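Local coordinates for beta-N-acetylhexosaminidase (Bacteroides fragilis, PDB 4PYS), which probably hydrolyses terminal N-acetylhexosamine residues from the non-reducing ends of glycans, as other glycoside hydrolases of family 20 do, at residues F99-Q104 with K160-H165; M136-R141 with L168-G173; I178-F183 with L270-D275; I286-D291 with R336-W341. All coordinates share one frame; numbering follows the deposited sequence.

Along the chain, interactions 1 and 2 interleave and share strand 163-170, then interactions 3 and 4 follow. Interaction 1 joins the family 20 domain 2 region to the catalytic domain; the other three lie within the catalytic domain, a TIM-barrel family. Interactions 1, 2 and 4 all reach one mixed sheet, with centres about 15 to 24 Å apart, and they meet where H165 O probably hydrogen-bonds L137 N, H165 packs on H287 and M136 on W341. Interaction 3 is peripheral, its centre about 17 Å from those of interactions 2 and 4, and touches the latter through L274 and L288. Together they tie the barrel strands to one another, to an outer helix and to the preceding domain.

Interaction 1 of 4, residues F99-Q104 with K160-H165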
loop_
_atom_site.group_PDB
_atom_site.type_symbol
_atom_site.label_atom_id
_atom_site.label_comp_id
_atom_site.label_asym_id
_atom_site.label_seq_id
_atom_site.Cartn_x
_atom_site.Cartn_y
_atom_site.Cartn_z
ATOM N N PHE A 99 5.336 -14.261 -11.807
ATOM C CA PHE A 99 5.872 -13.799 -13.086
ATOM C C PHE A 99 6.146 -12.301 -13.055
ATOM O O PHE A 99 7.124 -11.818 -13.622
ATOM C CB PHE A 99 4.887 -14.113 -14.222
ATOM C CG PHE A 99 4.881 -15.557 -14.655
ATOM C CD1 PHE A 99 6.068 -16.214 -14.991
ATOM C CD2 PHE A 99 3.682 -16.261 -14.745
ATOM C CE1 PHE A 99 6.049 -17.556 -15.416
ATOM C CE2 PHE A 99 3.658 -17.602 -15.149
ATOM C CZ PHE A 99 4.850 -18.243 -15.488
ATOM N N ILE A 100 5.271 -11.557 -12.402
ATOM C CA ILE A 100 5.472 -10.117 -12.288
ATOM C C ILE A 100 6.729 -9.800 -11.484
ATOM O O ILE A 100 7.537 -8.943 -11.864
ATOM C CB ILE A 100 4.222 -9.448 -11.684
ATOM C CG1 ILE A 100 3.125 -9.436 -12.754
ATOM C CG2 ILE A 100 4.547 -8.020 -11.198
ATOM C CD1 ILE A 100 1.772 -9.100 -12.257
ATOM N N TYR A 101 6.926 -10.524 -10.394
ATOM C CA TYR A 101 8.109 -10.282 -9.587
ATOM C C TYR A 101 9.370 -10.737 -10.309
ATOM O O TYR A 101 10.414 -10.093 -10.188
ATOM C CB TYR A 101 7.956 -10.930 -8.200
ATOM C CG TYR A 101 6.799 -10.312 -7.435
ATOM C CD1 TYR A 101 6.527 -8.954 -7.543
ATOM C CD2 TYR A 101 5.959 -11.092 -6.640
ATOM C CE1 TYR A 101 5.449 -8.372 -6.856
ATOM C CE2 TYR A 101 4.885 -10.521 -5.949
ATOM C CZ TYR A 101 4.644 -9.161 -6.066
ATOM O OH TYR A 101 3.578 -8.582 -5.394
ATOM N N ALA A 102 9.283 -11.822 -11.078
ATOM C CA ALA A 102 10.419 -12.207 -11.927
ATOM C C ALA A 102 10.769 -11.096 -12.913
ATOM O O ALA A 102 11.942 -10.819 -13.159
ATOM C CB ALA A 102 10.130 -13.523 -12.676
ATOM N N ILE A 103 9.746 -10.466 -13.492
ATOM C CA ILE A 103 9.971 -9.357 -14.409
ATOM C C ILE A 103 10.653 -8.204 -13.691
ATOM O O ILE A 103 11.559 -7.593 -14.241
ATOM C CB ILE A 103 8.644 -8.882 -15.063
ATOM C CG1 ILE A 103 8.200 -9.905 -16.117
ATOM C CG2 ILE A 103 8.792 -7.507 -15.726
ATOM C CD1 ILE A 103 6.741 -9.740 -16.556
ATOM N N GLN A 104 10.241 -7.918 -12.461
ATOM C CA GLN A 104 10.885 -6.838 -11.714
ATOM C C GLN A 104 12.360 -7.169 -11.458
ATOM O O GLN A 104 13.216 -6.293 -11.505
ATOM C CB GLN A 104 10.168 -6.577 -10.381
ATOM C CG GLN A 104 8.735 -6.076 -10.510
ATOM C CD GLN A 104 8.636 -4.693 -11.146
ATOM O OE1 GLN A 104 9.646 -4.074 -11.511
ATOM N NE2 GLN A 104 7.410 -4.198 -11.268
ATOM N N LYS A 160 8.383 -5.095 -5.198
ATOM C CA LYS A 160 7.746 -6.392 -4.928
ATOM C C LYS A 160 6.673 -6.380 -3.826
ATOM O O LYS A 160 6.403 -7.400 -3.207
ATOM C CB LYS A 160 8.805 -7.481 -4.673
ATOM C CG LYS A 160 9.739 -7.684 -5.889
ATOM C CD LYS A 160 10.482 -9.028 -5.780
ATOM C CE LYS A 160 11.289 -9.351 -7.029
ATOM N NZ LYS A 160 12.558 -8.534 -7.104
HETATM N N MSE A 161 6.044 -5.232 -3.609
HETATM C CA MSE A 161 4.865 -5.195 -2.744
HETATM C C MSE A 161 3.665 -5.716 -3.486
HETATM O O MSE A 161 3.734 -5.939 -4.702
HETATM C CB MSE A 161 4.626 -3.765 -2.284
HETATM C CG MSE A 161 5.824 -3.264 -1.523
HETATM SE SE MSE A 161 5.456 -1.480 -0.841
HETATM C CE MSE A 161 7.248 -1.093 -0.144
ATOM N N ASN A 162 2.578 -5.964 -2.762
ATOM C CA ASN A 162 1.384 -6.480 -3.417
ATOM C C ASN A 162 0.095 -5.717 -3.162
ATOM O O ASN A 162 -0.931 -6.046 -3.762
ATOM C CB ASN A 162 1.166 -7.985 -3.159
ATOM C CG ASN A 162 1.194 -8.360 -1.683
ATOM O OD1 ASN A 162 1.331 -7.509 -0.801
ATOM N ND2 ASN A 162 1.050 -9.669 -1.409
ATOM N N TYR A 163 0.131 -4.708 -2.294
ATOM C CA TYR A 163 -1.067 -3.896 -2.067
ATOM C C TYR A 163 -0.728 -2.423 -2.109
ATOM O O TYR A 163 0.296 -1.995 -1.588
ATOM C CB TYR A 163 -1.721 -4.196 -0.708
ATOM C CG TYR A 163 -2.267 -5.593 -0.565
ATOM C CD1 TYR A 163 -3.536 -5.923 -1.034
ATOM C CD2 TYR A 163 -1.513 -6.585 0.043
ATOM C CE1 TYR A 163 -4.039 -7.219 -0.893
ATOM C CE2 TYR A 163 -2.005 -7.884 0.177
ATOM C CZ TYR A 163 -3.258 -8.191 -0.291
ATOM O OH TYR A 163 -3.736 -9.481 -0.145
ATOM N N PHE A 164 -1.617 -1.644 -2.711
ATOM C CA PHE A 164 -1.522 -0.195 -2.643
ATOM C C PHE A 164 -2.746 0.246 -1.861
ATOM O O PHE A 164 -3.884 0.041 -2.297
ATOM C CB PHE A 164 -1.531 0.418 -4.046
ATOM C CG PHE A 164 -1.576 1.933 -4.057
ATOM C CD1 PHE A 164 -0.431 2.681 -3.788
ATOM C CD2 PHE A 164 -2.756 2.602 -4.360
ATOM C CE1 PHE A 164 -0.468 4.081 -3.805
ATOM C CE2 PHE A 164 -2.813 4.005 -4.371
ATOM C CZ PHE A 164 -1.668 4.743 -4.098
ATOM N N HIS A 165 -2.508 0.828 -0.692
ATOM C CA HIS A 165 -3.583 1.242 0.213
ATOM C C HIS A 165 -3.886 2.700 -0.110
ATOM O O HIS A 165 -3.024 3.563 0.035
ATOM C CB HIS A 165 -3.052 1.037 1.641
ATOM C CG HIS A 165 -3.928 1.559 2.733
ATOM N ND1 HIS A 165 -3.568 1.468 4.062
ATOM C CD2 HIS A 165 -5.132 2.184 2.715
ATOM C CE1 HIS A 165 -4.502 2.021 4.813
ATOM N NE2 HIS A 165 -5.467 2.458 4.020
#
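The phenol of Y101, on helix 96-109, provides the hydrogen bond of this contact: Y101 OH donates to M161 O at 2.7 Å. The hydroxyl stands above the carbonyl plane, 57° out of it, whereas M161 O lies near the plane of the tyrosine ring, at its edge. N162 CB lies 3.3 Å from the phenol oxygen, Y101 OH, and the N162 amide bonds K131 O and R133 N, its ND2 also bonding E78.

Van der Waals packing supplies the rest. The side chains of Y101 and K160 run antiparallel, tip to base, the lysine methylenes leading back along the tyrosine toward the helix backbone. K160 CG lies 3.8 Å from Y101 CD1, and K160 CE 3.4 Å from Y101 O. The lysine chain is extended as far as CE and bends only at chi4 (76°), which brings NZ to a hydrogen bond with S105 OG.

K160 has a positive phi (63°) as the C-prime residue of the Schellman motif ending helix 146-158. All the touching residues are buried, so the phenol satisfies a buried carbonyl at the boundary between domain 2 and the catalytic barrel, and K160 fastens its amine to helix 96-109 through S105.

Interaction 2 of 4, residues M136-R141 with L168-G173; sequences MLDSGR and LTEGLG
R141, G140 and E170 bury the most surface here, where the ends of two neighbouring parallel barrel strands meet. The E170 carboxylate lies over one face of the R141 guanidinium, the two planes 33° apart. R141 NH2 and E170 OE2 are 3.5 Å apart, a salt bridge of charges alone, since the oxygen is well out of the guanidinium plane. Water 1 adds directed bonds, accepting from R141 NH1 at 2.9 Å and donating to E170 OE2 at 2.6 Å.

From its edge, R141 NH2 donates to D138 OD2 at 2.9 Å, a salt bridge in the guanidinium plane. D138 OD1 also accepts from G140 N, making an Asx turn, and from R141 N (170° at the hydrogen), completing an Asx motif that folds the chain back.

G140 CA packs on E170 CB at 3.8 Å, and G140 O meets G173 CA at 3.5 Å.

E170 is held in turn by H167 and H229. The in-plane bond to D138 OD2 and the water on NH1 thus orient the guanidinium, while E170 adds charge over its face. A bound glycerol about 3 Å from the R141 side chain is consistent with a sugar-binding position, as in family 20 relatives.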
loop_
_atom_site.group_PDB
_atom_site.type_symbol
_atom_site.label_atom_id
_atom_site.label_comp_id
_atom_site.label_asym_id
_atom_site.label_seq_id
_atom_site.Cartn_x
_atom_site.Cartn_y
_atom_site.Cartn_z
HETATM N N MSE A 136 0.858 2.865 1.540
HETATM C CA MSE A 136 -0.333 3.712 1.595
HETATM C C MSE A 136 -0.026 5.146 1.198
HETATM O O MSE A 136 0.963 5.726 1.657
HETATM C CB MSE A 136 -0.899 3.739 3.015
HETATM C CG MSE A 136 -2.265 4.443 3.078
HETATM SE SE MSE A 136 -2.587 5.312 4.782
HETATM C CE MSE A 136 -1.615 6.951 4.437
ATOM N N LEU A 137 -0.882 5.736 0.361
ATOM C CA LEU A 137 -0.752 7.156 0.030
ATOM C C LEU A 137 -2.000 7.881 0.498
ATOM O O LEU A 137 -3.118 7.407 0.272
ATOM C CB LEU A 137 -0.557 7.359 -1.479
ATOM C CG LEU A 137 -0.373 8.818 -1.925
ATOM C CD1 LEU A 137 0.859 9.440 -1.291
ATOM C CD2 LEU A 137 -0.289 8.893 -3.439
ATOM N N ASP A 138 -1.792 9.010 1.166
ATOM C CA ASP A 138 -2.870 9.864 1.657
ATOM C C ASP A 138 -3.312 10.777 0.523
ATOM O O ASP A 138 -2.669 11.795 0.248
ATOM C CB ASP A 138 -2.341 10.684 2.841
ATOM C CG ASP A 138 -3.363 11.640 3.437
ATOM O OD1 ASP A 138 -4.525 11.758 2.961
ATOM O OD2 ASP A 138 -2.972 12.304 4.415
ATOM N N SER A 139 -4.398 10.384 -0.141
ATOM C CA SER A 139 -5.048 11.199 -1.161
ATOM C C SER A 139 -6.281 11.875 -0.576
ATOM O O SER A 139 -7.135 12.338 -1.314
ATOM C CB SER A 139 -5.480 10.333 -2.351
ATOM O OG SER A 139 -4.370 9.722 -2.984
ATOM N N GLY A 140 -6.398 11.918 0.747
ATOM C CA GLY A 140 -7.509 12.638 1.354
ATOM C C GLY A 140 -7.133 14.095 1.596
ATOM O O GLY A 140 -7.834 15.021 1.167
ATOM N N ARG A 141 -6.010 14.307 2.275
ATOM C CA ARG A 141 -5.575 15.673 2.604
ATOM C C ARG A 141 -5.051 16.428 1.392
ATOM O O ARG A 141 -5.101 17.668 1.339
ATOM C CB ARG A 141 -4.465 15.626 3.652
ATOM C CG ARG A 141 -4.915 15.061 4.980
ATOM C CD ARG A 141 -3.849 15.220 6.049
ATOM N NE ARG A 141 -4.382 14.898 7.369
ATOM C CZ ARG A 141 -4.590 13.661 7.805
ATOM N NH1 ARG A 141 -5.083 13.459 9.021
ATOM N NH2 ARG A 141 -4.312 12.623 7.023
ATOM N N LEU A 168 -8.559 7.557 0.672
ATOM C CA LEU A 168 -9.333 8.379 -0.255
ATOM C C LEU A 168 -10.235 9.413 0.394
ATOM O O LEU A 168 -10.757 10.290 -0.293
ATOM C CB LEU A 168 -10.221 7.475 -1.125
ATOM C CG LEU A 168 -9.487 6.734 -2.233
ATOM C CD1 LEU A 168 -10.258 5.464 -2.610
ATOM C CD2 LEU A 168 -9.348 7.646 -3.431
ATOM N N THR A 169 -10.461 9.306 1.700
ATOM C CA THR A 169 -11.403 10.212 2.351
ATOM C C THR A 169 -10.802 10.748 3.627
ATOM O O THR A 169 -10.147 10.019 4.371
ATOM C CB THR A 169 -12.737 9.520 2.698
ATOM O OG1 THR A 169 -12.523 8.590 3.770
ATOM C CG2 THR A 169 -13.298 8.786 1.477
ATOM N N GLU A 170 -11.031 12.031 3.867
ATOM C CA GLU A 170 -10.484 12.726 5.022
ATOM C C GLU A 170 -11.392 13.902 5.294
ATOM O O GLU A 170 -12.239 14.239 4.454
ATOM C CB GLU A 170 -9.091 13.261 4.702
ATOM C CG GLU A 170 -7.966 12.334 5.109
ATOM C CD GLU A 170 -7.908 12.160 6.609
ATOM O OE1 GLU A 170 -8.347 13.091 7.316
ATOM O OE2 GLU A 170 -7.437 11.099 7.078
ATOM N N GLY A 171 -11.216 14.545 6.446
ATOM C CA GLY A 171 -11.977 15.749 6.748
ATOM C C GLY A 171 -11.716 16.814 5.690
ATOM O O GLY A 171 -12.601 17.583 5.332
ATOM N N LEU A 172 -10.491 16.821 5.169
ATOM C CA LEU A 172 -10.058 17.822 4.201
ATOM C C LEU A 172 -10.349 17.448 2.759
ATOM O O LEU A 172 -9.974 18.186 1.847
ATOM C CB LEU A 172 -8.553 18.052 4.326
ATOM C CG LEU A 172 -8.093 19.143 5.283
ATOM C CD1 LEU A 172 -6.588 19.053 5.492
ATOM C CD2 LEU A 172 -8.492 20.504 4.746
ATOM N N GLY A 173 -10.976 16.295 2.533
ATOM C CA GLY A 173 -11.246 15.876 1.170
ATOM C C GLY A 173 -11.853 14.497 1.044
ATOM O O GLY A 173 -11.297 13.510 1.533
HETATM O O HOH W 1 -5.710 10.647 9.018
#

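Interaction 3 of 4, residues I178-F183 with L270-D275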
loop_
_atom_site.group_PDB
_atom_site.type_symbol
_atom_site.label_atom_id
_atom_site.label_comp_id
_atom_site.label_asym_id
_atom_site.label_seq_id
_atom_site.Cartn_x
_atom_site.Cartn_y
_atom_site.Cartn_z
ATOM N N ILE A 178 -18.936 8.712 -5.812
ATOM C CA ILE A 178 -20.039 7.811 -5.497
ATOM C C ILE A 178 -21.240 8.346 -6.265
ATOM O O ILE A 178 -21.725 9.435 -5.964
ATOM C CB ILE A 178 -20.375 7.813 -3.985
ATOM C CG1 ILE A 178 -19.142 7.461 -3.136
ATOM C CG2 ILE A 178 -21.527 6.851 -3.694
ATOM C CD1 ILE A 178 -18.471 6.134 -3.500
ATOM N N LYS A 179 -21.700 7.597 -7.266
ATOM C CA LYS A 179 -22.735 8.085 -8.176
ATOM C C LYS A 179 -24.042 8.391 -7.452
ATOM O O LYS A 179 -24.755 9.336 -7.806
ATOM C CB LYS A 179 -23.001 7.062 -9.287
ATOM C CG LYS A 179 -21.814 6.777 -10.202
ATOM C CD LYS A 179 -21.479 7.983 -11.047
ATOM C CE LYS A 179 -20.623 7.599 -12.244
ATOM N NZ LYS A 179 -20.339 8.788 -13.096
ATOM N N ARG A 180 -24.345 7.589 -6.439
ATOM C CA ARG A 180 -25.602 7.732 -5.708
ATOM C C ARG A 180 -25.631 9.021 -4.895
ATOM O O ARG A 180 -26.696 9.570 -4.631
ATOM C CB ARG A 180 -25.821 6.534 -4.783
ATOM C CG ARG A 180 -27.233 6.466 -4.232
ATOM C CD ARG A 180 -27.302 5.647 -2.968
ATOM N NE ARG A 180 -28.637 5.725 -2.379
ATOM C CZ ARG A 180 -29.480 4.702 -2.326
ATOM N NH1 ARG A 180 -29.108 3.521 -2.815
ATOM N NH2 ARG A 180 -30.678 4.851 -1.768
ATOM N N TYR A 181 -24.451 9.490 -4.499
ATOM C CA TYR A 181 -24.343 10.703 -3.703
ATOM C C TYR A 181 -23.298 11.632 -4.316
ATOM O O TYR A 181 -22.155 11.699 -3.842
ATOM C CB TYR A 181 -23.991 10.370 -2.250
ATOM C CG TYR A 181 -24.968 9.436 -1.560
ATOM C CD1 TYR A 181 -26.278 9.824 -1.314
ATOM C CD2 TYR A 181 -24.566 8.173 -1.136
ATOM C CE1 TYR A 181 -27.169 8.977 -0.670
ATOM C CE2 TYR A 181 -25.444 7.319 -0.492
ATOM C CZ TYR A 181 -26.747 7.723 -0.267
ATOM O OH TYR A 181 -27.622 6.874 0.372
ATOM N N PRO A 182 -23.689 12.342 -5.388
ATOM C CA PRO A 182 -22.791 13.189 -6.182
ATOM C C PRO A 182 -22.102 14.279 -5.370
ATOM O O PRO A 182 -20.976 14.640 -5.708
ATOM C CB PRO A 182 -23.728 13.818 -7.217
ATOM C CG PRO A 182 -24.861 12.861 -7.336
ATOM C CD PRO A 182 -25.053 12.316 -5.949
ATOM N N PHE A 183 -22.743 14.778 -4.320
ATOM C CA PHE A 183 -22.176 15.876 -3.544
ATOM C C PHE A 183 -20.912 15.480 -2.780
ATOM O O PHE A 183 -20.131 16.349 -2.393
ATOM C CB PHE A 183 -23.201 16.453 -2.571
ATOM C CG PHE A 183 -24.332 17.203 -3.245
ATOM C CD1 PHE A 183 -24.216 17.627 -4.564
ATOM C CD2 PHE A 183 -25.498 17.476 -2.558
ATOM C CE1 PHE A 183 -25.251 18.316 -5.191
ATOM C CE2 PHE A 183 -26.547 18.170 -3.175
ATOM C CZ PHE A 183 -26.418 18.586 -4.492
ATOM N N LEU A 270 -24.006 4.870 4.499
ATOM C CA LEU A 270 -22.647 4.350 4.436
ATOM C C LEU A 270 -22.615 2.970 3.770
ATOM O O LEU A 270 -21.671 2.643 3.045
ATOM C CB LEU A 270 -22.017 4.345 5.828
ATOM C CG LEU A 270 -21.766 5.757 6.369
ATOM C CD1 LEU A 270 -21.332 5.737 7.815
ATOM C CD2 LEU A 270 -20.729 6.478 5.525
ATOM N N LYS A 271 -23.657 2.177 3.992
ATOM C CA LYS A 271 -23.789 0.902 3.294
ATOM C C LYS A 271 -23.916 1.112 1.782
ATOM O O LYS A 271 -23.276 0.408 0.997
ATOM C CB LYS A 271 -24.980 0.106 3.834
ATOM C CG LYS A 271 -24.719 -0.516 5.204
ATOM C CD LYS A 271 -25.949 -1.250 5.725
ATOM C CE LYS A 271 -25.665 -1.950 7.055
ATOM N NZ LYS A 271 -26.915 -2.456 7.717
ATOM N N ASN A 272 -24.733 2.085 1.379
ATOM C CA ASN A 272 -24.859 2.428 -0.037
ATOM C C ASN A 272 -23.513 2.833 -0.638
ATOM O O ASN A 272 -23.193 2.471 -1.774
ATOM C CB ASN A 272 -25.902 3.532 -0.238
ATOM C CG ASN A 272 -27.321 3.056 0.063
ATOM O OD1 ASN A 272 -27.604 1.859 0.038
ATOM N ND2 ASN A 272 -28.218 3.996 0.352
ATOM N N VAL A 273 -22.723 3.580 0.131
ATOM C CA VAL A 273 -21.384 3.963 -0.315
ATOM C C VAL A 273 -20.508 2.722 -0.496
ATOM O O VAL A 273 -19.821 2.576 -1.504
ATOM C CB VAL A 273 -20.699 4.939 0.666
ATOM C CG1 VAL A 273 -19.223 5.117 0.306
ATOM C CG2 VAL A 273 -21.403 6.281 0.661
ATOM N N LEU A 274 -20.545 1.818 0.473
ATOM C CA LEU A 274 -19.728 0.611 0.385
ATOM C C LEU A 274 -20.176 -0.303 -0.759
ATOM O O LEU A 274 -19.362 -1.041 -1.325
ATOM C CB LEU A 274 -19.728 -0.146 1.716
ATOM C CG LEU A 274 -18.966 0.527 2.858
ATOM C CD1 LEU A 274 -18.921 -0.385 4.038
ATOM C CD2 LEU A 274 -17.551 0.860 2.440
ATOM N N ASP A 275 -21.463 -0.255 -1.093
ATOM C CA ASP A 275 -21.970 -0.985 -2.253
ATOM C C ASP A 275 -21.187 -0.564 -3.499
ATOM O O ASP A 275 -20.707 -1.411 -4.252
ATOM C CB ASP A 275 -23.472 -0.743 -2.458
ATOM C CG ASP A 275 -24.340 -1.595 -1.539
ATOM O OD1 ASP A 275 -23.789 -2.440 -0.806
ATOM O OD2 ASP A 275 -25.580 -1.427 -1.554
HETATM O O HOH W 2 -30.056 0.651 -1.267
#
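I178 and V273 mark the closest backbone approach, with CA atoms 6.6 Å apart. I178 to Y181 form a type I beta turn, closed by the bond from Y181 N to I178 O, and this turn lies against one flank of a regular helix, 264-280, facing N272 and V273.

N272 is the polar centre. Its ND2 donates to Y181 OH at 2.9 Å in a nearly straight bond (174°), and the hydroxyl lies in the amide plane. The same amide stacks face to face on the R180 guanidinium, the planes 14° apart, with N272 ND2 over the centre of the group and 3.0 Å from R180 CZ. All the nitrogens there are donors, so this stack contains no hydrogen bond. With its CG anti to the backbone N (chi1 -167°), the extended arginine also passes across the tyrosine, and R180 CG sits over the centre of the Y181 ring. Water 2 donates to N272 OD1 at 3.0 Å and accepts weakly from R180 NH1.

V273 makes the apolar half of the contact with its two methyls: CG1 meets I178 CD1 at 4.0 Å, and CG2 meets Y181 CD2 at 4.1 Å.

E276, one turn beyond N272, accepts from the backbone N atoms of K179 and R180, while Y181 stacks on F269 of the same helix. L270 and L274 pack against helix 316-333, so helix 264-280 lies between the turn and helix 316-333.

Interaction 4 of 4, residues I286-D291 with R336-W341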
loop_
_atom_site.group_PDB
_atom_site.type_symbol
_atom_site.label_atom_id
_atom_site.label_comp_id
_atom_site.label_asym_id
_atom_site.label_seq_id
_atom_site.Cartn_x
_atom_site.Cartn_y
_atom_site.Cartn_z
ATOM N N ILE A 286 -11.184 -4.254 2.405
ATOM C CA ILE A 286 -11.614 -2.851 2.367
ATOM C C ILE A 286 -11.283 -2.238 3.715
ATOM O O ILE A 286 -11.611 -2.823 4.753
ATOM C CB ILE A 286 -13.137 -2.744 2.151
ATOM C CG1 ILE A 286 -13.572 -3.529 0.908
ATOM C CG2 ILE A 286 -13.569 -1.275 2.064
ATOM C CD1 ILE A 286 -13.131 -2.903 -0.419
ATOM N N HIS A 287 -10.649 -1.069 3.712
ATOM C CA HIS A 287 -10.219 -0.436 4.955
ATOM C C HIS A 287 -11.309 0.548 5.378
ATOM O O HIS A 287 -11.727 1.381 4.578
ATOM C CB HIS A 287 -8.910 0.317 4.722
ATOM C CG HIS A 287 -8.104 0.560 5.963
ATOM N ND1 HIS A 287 -8.599 1.230 7.063
ATOM C CD2 HIS A 287 -6.818 0.248 6.263
ATOM C CE1 HIS A 287 -7.665 1.298 7.995
ATOM N NE2 HIS A 287 -6.572 0.714 7.532
ATOM N N LEU A 288 -11.773 0.451 6.617
ATOM C CA LEU A 288 -12.845 1.331 7.088
ATOM C C LEU A 288 -12.349 2.346 8.117
ATOM O O LEU A 288 -13.151 2.987 8.797
ATOM C CB LEU A 288 -14.002 0.514 7.670
ATOM C CG LEU A 288 -14.713 -0.410 6.681
ATOM C CD1 LEU A 288 -15.840 -1.178 7.368
ATOM C CD2 LEU A 288 -15.241 0.381 5.477
ATOM N N GLY A 289 -11.034 2.509 8.221
ATOM C CA GLY A 289 -10.473 3.422 9.205
ATOM C C GLY A 289 -10.808 3.025 10.630
ATOM O O GLY A 289 -10.331 2.017 11.134
ATOM N N GLY A 290 -11.636 3.820 11.293
ATOM C CA GLY A 290 -12.094 3.458 12.620
ATOM C C GLY A 290 -11.271 4.036 13.754
ATOM O O GLY A 290 -11.583 3.814 14.924
ATOM N N ASP A 291 -10.222 4.780 13.420
ATOM C CA ASP A 291 -9.421 5.465 14.430
ATOM C C ASP A 291 -10.277 6.414 15.271
ATOM O O ASP A 291 -11.421 6.719 14.923
ATOM C CB ASP A 291 -8.301 6.253 13.756
ATOM C CG ASP A 291 -8.833 7.286 12.791
ATOM O OD1 ASP A 291 -9.296 6.892 11.695
ATOM O OD2 ASP A 291 -8.805 8.488 13.133
ATOM N N ARG A 336 -16.094 -9.614 1.684
ATOM C CA ARG A 336 -14.864 -8.855 1.898
ATOM C C ARG A 336 -14.440 -8.898 3.361
ATOM O O ARG A 336 -15.247 -9.205 4.250
ATOM C CB ARG A 336 -15.044 -7.400 1.459
ATOM C CG ARG A 336 -15.649 -7.244 0.078
ATOM C CD ARG A 336 -14.782 -7.875 -1.024
ATOM N NE ARG A 336 -15.461 -7.752 -2.312
ATOM C CZ ARG A 336 -15.243 -6.766 -3.175
ATOM N NH1 ARG A 336 -14.338 -5.834 -2.908
ATOM N NH2 ARG A 336 -15.925 -6.711 -4.306
ATOM N N LYS A 337 -13.166 -8.619 3.590
ATOM C CA LYS A 337 -12.626 -8.431 4.930
ATOM C C LYS A 337 -12.557 -6.938 5.225
ATOM O O LYS A 337 -12.399 -6.126 4.312
ATOM C CB LYS A 337 -11.243 -9.070 5.044
ATOM C CG LYS A 337 -11.313 -10.602 4.974
ATOM C CD LYS A 337 -9.954 -11.257 5.161
ATOM C CE LYS A 337 -10.084 -12.783 5.191
ATOM N NZ LYS A 337 -11.032 -13.248 6.249
ATOM N N ALA A 338 -12.688 -6.577 6.497
ATOM C CA ALA A 338 -12.706 -5.171 6.892
ATOM C C ALA A 338 -11.475 -4.842 7.718
ATOM O O ALA A 338 -11.241 -5.467 8.758
ATOM C CB ALA A 338 -13.960 -4.879 7.689
ATOM N N ILE A 339 -10.687 -3.862 7.274
ATOM C CA ILE A 339 -9.512 -3.460 8.038
ATOM C C ILE A 339 -9.845 -2.215 8.853
ATOM O O ILE A 339 -10.476 -1.291 8.340
ATOM C CB ILE A 339 -8.302 -3.132 7.135
ATOM C CG1 ILE A 339 -7.999 -4.291 6.183
ATOM C CG2 ILE A 339 -7.069 -2.820 7.989
ATOM C CD1 ILE A 339 -6.992 -3.926 5.069
ATOM N N PHE A 340 -9.420 -2.195 10.115
ATOM C CA PHE A 340 -9.610 -1.030 10.977
ATOM C C PHE A 340 -8.269 -0.634 11.564
ATOM O O PHE A 340 -7.434 -1.497 11.814
ATOM C CB PHE A 340 -10.540 -1.362 12.146
ATOM C CG PHE A 340 -11.964 -1.624 11.754
ATOM C CD1 PHE A 340 -12.828 -0.570 11.474
ATOM C CD2 PHE A 340 -12.453 -2.918 11.706
ATOM C CE1 PHE A 340 -14.149 -0.805 11.133
ATOM C CE2 PHE A 340 -13.780 -3.167 11.365
ATOM C CZ PHE A 340 -14.627 -2.107 11.077
ATOM N N TRP A 341 -8.059 0.656 11.808
ATOM C CA TRP A 341 -6.885 1.074 12.578
ATOM C C TRP A 341 -6.977 0.513 13.999
ATOM O O TRP A 341 -8.070 0.345 14.531
ATOM C CB TRP A 341 -6.776 2.602 12.624
ATOM C CG TRP A 341 -6.559 3.232 11.266
ATOM C CD1 TRP A 341 -7.442 4.017 10.573
ATOM C CD2 TRP A 341 -5.397 3.117 10.447
ATOM N NE1 TRP A 341 -6.892 4.400 9.374
ATOM C CE2 TRP A 341 -5.633 3.863 9.275
ATOM C CE3 TRP A 341 -4.171 2.468 10.594
ATOM C CZ2 TRP A 341 -4.691 3.967 8.256
ATOM C CZ3 TRP A 341 -3.229 2.578 9.578
ATOM C CH2 TRP A 341 -3.495 3.320 8.424
#
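H287 and W341 are brought together by their first torsions: H287 has CG anti to the backbone N (chi1 -158°), and W341 has CG beside its own backbone N (chi1 -64°). H287 CE1 consequently lies over one face of the indole, 3.5 Å from W341 CE2, the ring planes oblique at 49°. I339 CG2 covers a face of the imidazole, a CH-pi contact 3.8 Å from its centroid.

The backbones run parallel as neighbouring barrel strands. I286 N donates to K337 O at 2.9 Å, I339 N to I286 O, and L288 N to I339 O at 2.8 Å. Beyond this ladder W341 N donates to G289 O at 2.7 Å. On the face away from the imidazole, L288 CB packs on F340 CE1 at 3.7 Å.

Both nitrogens of H287 are engaged: ND1 accepts from G289 N at 3.0 Å, in the ring plane, and NE2 is bonded to Q359. W341 NE1 is bonded to E223 and D291 to H229. The bonds of G289 N and O probably help to position the Gly-Gly-Asp loop, whose G290 and D291 are less well ordered; in family 20 enzymes it precedes the acid glutamate, a role inferred here.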